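Local coordinates for 11S globulin beta subunit (Cucurbita maxima, PDB 2EVX), which serves as a seed storage protein of the 11S globulin family, holding a nutrient reserve in pumpkin seed as a hexamer, at the interface of chains A and B. Coordinates in Å, arbitrary orientation; residue numbers count along the deposited sequence, not the author numbering. Chains: chain A/B, 11S globulin beta subunit.

Contact 1: the interface of chains A and B. Residues chain A 416, 419; chain B 99, 103, 105, 144.
A:Met419 and A:Gln416, both on the short helix 416-419, meet loop residues of chain B, among them B:Ala99, B:Glu105 and B:Ser144, in a small patch of an 11S globulin subunit interface with 130 Å² hidden. In A:Met419, CB leads to a CG lying beside the backbone N, opposite the carbonyl carbon (chi1 -74°). Further bends at the next two torsions fold the chain over, so the thioether and the terminal methyl both face chain B. SD lies 3.9 Å from CB of B:Glu105, whose side chain it crosses at about a right angle. CE fits between two neighbours: it touches CA of B:Ala99 at 3.3 Å and CB of B:Glu105 at 3.7 Å. Backbone O of B:Cys103, the residue that forms the disulfide between the two processed chains of a subunit, is 4.5 Å from the same methyl. CB of B:Ala99 lies 3.3 Å from OE1 of A:Gln416 and also touches the methionine CE, so this small residue sits between the two helix side chains. OE1 also provides a polar link, accepting a hydrogen bond of 3.0 Å from the hydroxyl OG of B:Ser144. That hydroxyl meets the amide oxygen at a C=O...donor angle of 115°, tilted 26° from the carbonyl plane.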
# COMPACT_ATOMS: atom_id res chain seq x y z
N GLN A 416 -11.54 23.36 -15.30
CA GLN A 416 -10.54 22.79 -16.16
C GLN A 416 -10.63 23.68 -17.39
O GLN A 416 -9.63 23.98 -18.03
CB GLN A 416 -10.90 21.34 -16.51
CG GLN A 416 -9.68 20.46 -16.63
CD GLN A 416 -8.84 20.52 -15.36
OE1 GLN A 416 -7.62 20.38 -15.42
NE2 GLN A 416 -9.50 20.72 -14.22
N MET A 419 -8.79 27.09 -17.07
CA MET A 419 -7.35 26.90 -17.19
C MET A 419 -6.89 26.82 -18.64
O MET A 419 -5.73 27.09 -18.95
CB MET A 419 -6.93 25.61 -16.47
CG MET A 419 -6.93 25.68 -14.94
SD MET A 419 -5.48 26.56 -14.26
CE MET A 419 -4.23 25.25 -14.31
N ALA B 99 -2.49 21.46 -15.65
CA ALA B 99 -3.22 22.09 -14.54
C ALA B 99 -2.74 21.89 -13.10
O ALA B 99 -2.07 22.76 -12.53
CB ALA B 99 -4.70 21.72 -14.64
N CYS B 103 -4.31 24.36 -7.67
CA CYS B 103 -3.16 25.21 -7.92
C CYS B 103 -3.50 26.41 -8.76
O CYS B 103 -3.67 26.31 -9.98
CB CYS B 103 -2.06 24.41 -8.59
SG CYS B 103 -1.18 23.37 -7.38
N GLU B 105 -3.22 29.16 -11.09
CA GLU B 105 -2.27 29.29 -12.19
C GLU B 105 -2.70 30.30 -13.25
O GLU B 105 -2.10 30.36 -14.32
CB GLU B 105 -2.05 27.93 -12.87
CG GLU B 105 -0.92 27.10 -12.29
CD GLU B 105 -0.22 26.28 -13.37
OE1 GLU B 105 0.63 25.43 -13.02
OE2 GLU B 105 -0.52 26.48 -14.56
N SER B 144 -5.22 16.59 -15.91
CA SER B 144 -5.29 16.64 -17.36
C SER B 144 -4.12 17.44 -17.90
O SER B 144 -3.58 18.30 -17.22
CB SER B 144 -6.61 17.24 -17.85
OG SER B 144 -6.63 18.64 -17.69

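Contact 2: the interface of chains A and B. Residues chain A 29, 344, 381-383; chain B 82, 169-170, 175, 177.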
# COMPACT_ATOMS: atom_id res chain seq x y z
N LEU A 29 -17.33 -1.36 -13.53
CA LEU A 29 -17.93 -0.06 -13.29
C LEU A 29 -18.68 0.43 -14.49
O LEU A 29 -18.64 1.62 -14.80
CB LEU A 29 -16.88 0.98 -12.93
CG LEU A 29 -15.97 0.75 -11.73
CD1 LEU A 29 -16.70 -0.04 -10.67
CD2 LEU A 29 -14.75 0.03 -12.18
N HIS A 344 -12.66 7.53 -4.25
CA HIS A 344 -14.00 7.18 -4.64
C HIS A 344 -14.91 8.09 -3.81
O HIS A 344 -14.44 8.83 -2.93
CB HIS A 344 -14.28 5.71 -4.29
CG HIS A 344 -13.31 4.75 -4.90
ND1 HIS A 344 -13.15 4.60 -6.26
CD2 HIS A 344 -12.45 3.87 -4.32
CE1 HIS A 344 -12.24 3.68 -6.50
NE2 HIS A 344 -11.80 3.22 -5.34
N GLN A 381 -13.59 6.75 -8.66
CA GLN A 381 -12.53 7.73 -8.80
C GLN A 381 -12.31 8.12 -10.28
O GLN A 381 -12.21 7.25 -11.15
CB GLN A 381 -11.25 7.15 -8.20
CG GLN A 381 -10.00 7.99 -8.36
CD GLN A 381 -8.74 7.19 -8.08
OE1 GLN A 381 -7.63 7.72 -8.13
NE2 GLN A 381 -8.91 5.90 -7.79
N ASN A 382 -12.25 9.42 -10.55
CA ASN A 382 -12.04 9.96 -11.89
C ASN A 382 -13.30 10.02 -12.76
O ASN A 382 -13.30 10.66 -13.81
CB ASN A 382 -10.97 9.18 -12.65
CG ASN A 382 -9.63 9.20 -11.96
OD1 ASN A 382 -9.10 10.25 -11.64
ND2 ASN A 382 -9.06 8.01 -11.74
N PHE A 383 -14.37 9.33 -12.35
CA PHE A 383 -15.59 9.35 -13.13
C PHE A 383 -16.25 10.71 -13.03
O PHE A 383 -16.43 11.24 -11.94
CB PHE A 383 -16.58 8.28 -12.65
CG PHE A 383 -16.21 6.89 -13.07
CD1 PHE A 383 -17.21 5.96 -13.36
CD2 PHE A 383 -14.88 6.51 -13.20
CE1 PHE A 383 -16.88 4.67 -13.78
CE2 PHE A 383 -14.54 5.24 -13.62
CZ PHE A 383 -15.55 4.31 -13.91
N ASN B 82 -6.03 7.58 -14.54
CA ASN B 82 -6.17 7.07 -13.19
C ASN B 82 -4.81 6.65 -12.64
O ASN B 82 -4.71 6.15 -11.53
CB ASN B 82 -7.11 5.86 -13.18
CG ASN B 82 -6.62 4.72 -14.08
OD1 ASN B 82 -6.79 3.55 -13.76
ND2 ASN B 82 -6.01 5.07 -15.21
N GLN B 169 -6.88 4.08 -7.33
CA GLN B 169 -7.71 3.26 -6.44
C GLN B 169 -8.69 2.32 -7.13
O GLN B 169 -9.46 1.63 -6.46
CB GLN B 169 -8.47 4.17 -5.46
CG GLN B 169 -7.63 4.67 -4.29
CD GLN B 169 -8.37 5.64 -3.37
OE1 GLN B 169 -9.54 5.45 -3.06
NE2 GLN B 169 -7.67 6.69 -2.93
N ILE B 170 -8.66 2.26 -8.45
CA ILE B 170 -9.56 1.38 -9.17
C ILE B 170 -8.96 -0.02 -9.36
O ILE B 170 -9.02 -0.84 -8.45
CB ILE B 170 -9.94 1.97 -10.53
CG1 ILE B 170 -10.59 3.34 -10.32
CG2 ILE B 170 -10.90 1.04 -11.26
CD1 ILE B 170 -10.66 4.19 -11.58
N ARG B 175 -6.76 3.94 -17.71
CA ARG B 175 -7.90 4.66 -18.25
C ARG B 175 -7.52 6.12 -18.51
O ARG B 175 -6.90 6.76 -17.67
CB ARG B 175 -9.07 4.63 -17.26
CG ARG B 175 -9.63 3.25 -16.90
CD ARG B 175 -10.72 3.38 -15.84
NE ARG B 175 -11.33 2.13 -15.42
CZ ARG B 175 -12.54 1.70 -15.81
NH1 ARG B 175 -13.28 2.42 -16.64
NH2 ARG B 175 -13.03 0.56 -15.34
N PHE B 177 -9.20 9.79 -19.55
CA PHE B 177 -10.46 10.53 -19.69
C PHE B 177 -10.17 11.81 -20.49
O PHE B 177 -9.55 12.75 -19.99
CB PHE B 177 -11.02 10.92 -18.30
CG PHE B 177 -11.39 9.75 -17.42
CD1 PHE B 177 -10.42 8.88 -16.94
CD2 PHE B 177 -12.71 9.53 -17.05
CE1 PHE B 177 -10.75 7.81 -16.10
CE2 PHE B 177 -13.06 8.47 -16.20
CZ PHE B 177 -12.07 7.61 -15.73
O HOH W 1 -15.56 -1.05 -15.55
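B:Phe177, on strand 176-178, turns one ring face to A:Asn382, CB lying 3.6 Å from CZ of B:Phe177, while CD2 of A:Phe383 reaches the rim at CZ, 3.9 Å away. Both partners belong to the segment leading into strand 384-390 of the C-terminal cupin module, and 11S globulins carry two such modules. The backbone O of A:Asn382 lies over the ring face, 3.3 Å from CE2 of B:Phe177. B:Ile170 extends the apolar region: its CG2 faces CD2 of A:Leu29 at 4.1 Å, while CD1 lies against the backbone O of A:Gln381. Farther out, ND2 of A:Asn382 rests on CB of B:Asn82, the two amide planes standing 89° apart. At the polar rim, NE2 of A:His344 donates to backbone O of B:Gln169 at 3.0 Å; the acceptor lies in the imidazole plane, but the donor stands 63° above the carbonyl plane, away from a lone pair. On the other side of the ring ND1 accepts from N of A:Gln381 at 3.3 Å, tilted 21° from the ring plane, an arrangement that would probably favour a proton on NE2. The amide NE2 of A:Gln381 is modelled facing backbone N of B:Gln169, two donors, so its amide orientation is doubtful. B:Arg175, extended from CG to NE, has NH2 hydrogen-bonded at 3.0 Å to water 1, which also pairs with N of A:Leu29.

Contact 3: the interface of chains A and B. Residues chain A 427-428, 430; chain B 181, 234, 237, 239, 243.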
# COMPACT_ATOMS: atom_id res chain seq x y z
N ASN A 427 -9.49 24.60 -31.20
CA ASN A 427 -9.14 23.42 -31.94
C ASN A 427 -9.75 22.17 -31.30
O ASN A 427 -10.02 21.18 -31.98
CB ASN A 427 -7.63 23.31 -32.03
CG ASN A 427 -7.03 24.38 -32.92
OD1 ASN A 427 -7.05 24.27 -34.15
ND2 ASN A 427 -6.51 25.44 -32.31
N MET A 428 -9.99 22.22 -29.99
CA MET A 428 -10.58 21.09 -29.27
C MET A 428 -12.01 20.81 -29.72
O MET A 428 -12.35 19.68 -30.05
CB MET A 428 -10.56 21.36 -27.75
CG MET A 428 -9.22 21.09 -27.06
SD MET A 428 -9.17 21.60 -25.29
CE MET A 428 -10.39 20.49 -24.55
N ARG A 430 -13.62 22.40 -32.33
CA ARG A 430 -13.82 22.95 -33.67
C ARG A 430 -14.79 24.12 -33.63
O ARG A 430 -15.62 24.27 -34.51
CB ARG A 430 -14.34 21.87 -34.62
CG ARG A 430 -13.46 20.64 -34.74
CD ARG A 430 -14.17 19.43 -34.15
NE ARG A 430 -15.33 19.05 -34.94
CZ ARG A 430 -16.36 18.35 -34.47
NH1 ARG A 430 -16.37 17.96 -33.20
NH2 ARG A 430 -17.39 18.04 -35.26
N GLY B 181 -12.94 15.89 -28.38
CA GLY B 181 -12.72 14.92 -29.43
C GLY B 181 -13.52 13.65 -29.25
O GLY B 181 -14.39 13.57 -28.39
N GLY B 234 -18.50 16.54 -29.23
CA GLY B 234 -17.69 16.11 -30.36
C GLY B 234 -18.25 14.93 -31.13
O GLY B 234 -17.48 14.08 -31.58
N ASP B 237 -16.53 14.62 -34.52
CA ASP B 237 -15.08 14.70 -34.57
C ASP B 237 -14.49 13.35 -34.96
O ASP B 237 -14.66 12.36 -34.26
CB ASP B 237 -14.52 15.13 -33.22
CG ASP B 237 -13.16 15.79 -33.35
OD1 ASP B 237 -12.36 15.37 -34.22
OD2 ASP B 237 -12.89 16.73 -32.56
N ARG B 239 -11.13 13.08 -35.85
CA ARG B 239 -9.69 13.34 -35.84
C ARG B 239 -8.88 12.48 -34.87
O ARG B 239 -7.67 12.37 -35.00
CB ARG B 239 -9.46 14.81 -35.51
CG ARG B 239 -10.20 15.74 -36.42
CD ARG B 239 -10.05 17.15 -35.99
NE ARG B 239 -10.75 17.39 -34.73
CZ ARG B 239 -10.48 18.41 -33.93
NH1 ARG B 239 -11.16 18.57 -32.80
NH2 ARG B 239 -9.52 19.27 -34.26
N VAL B 243 -4.95 16.25 -33.12
CA VAL B 243 -5.50 17.10 -34.17
C VAL B 243 -4.56 18.17 -34.74
O VAL B 243 -3.56 18.53 -34.11
CB VAL B 243 -6.78 17.82 -33.68
CG1 VAL B 243 -7.80 16.79 -33.20
CG2 VAL B 243 -6.44 18.79 -32.55
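A:Asn427, in the last turn of helix 422-429, presents its backbone O to B:Arg239, while A:Arg430, just past the helix end, adopts a left-handed backbone conformation (phi/psi 42/38°). The guanidinium of B:Arg239 grips that carbonyl end-on: NH1 and NH2 each donate to A:Asn427 O at 3.0 Å, and the oxygen lies in the guanidinium plane. NH1 approaches nearly along the C=O axis. The other edge of the same group is held within chain B, side-on to the carboxylate of B:Asp237, with NE bonded to OD1 at 2.6 Å and NH1 to OD2 at 2.5 Å, both on the syn side. OD1 also accepts from backbone N of B:Arg239, so the aspartate fixes both the main chain and the rotation of the arginine. One face of the guanidinium carries CG of A:Arg430, whose bent chain slides past in the opposite direction. A:Arg430 sets one face of its guanidinium over CA of B:Asp237, the guanidinium and carboxylate planes 56° apart, with NH1 of A:Arg430 3.4 Å from CB of B:Asp237 and in a long salt bridge of 3.7 Å to its OD2. The shared carboxylate would probably offset the two like charges. A leucine in place of B:Arg239 would probably leave the helix-end carbonyl of A:Asn427 without these donors and let the carboxylate of B:Asp237 turn. The site sits where helix 422-429 of chain A ends against the chain B segment between helix 226-233 and strand 242-244.

The C-alpha centres of contacts 1 and 2 lie about 19 Å apart, those of contacts 1 and 3 about 20 Å, and those of contacts 2 and 3 about 24 Å, so the three form a broad triangle. They share no residue. Contacts 1 and 3 are joined through chain A, whose helices 416-419 and 422-429 follow one another in sequence. Chain A contributes mainly its C-terminal half, with one N-terminal residue in contact 2, whereas chain B contributes residues between 82 and 243. Such a head-to-tail pairing, not an exact two-fold, fits the deposited three-subunit assembly, probably half of the hexamer.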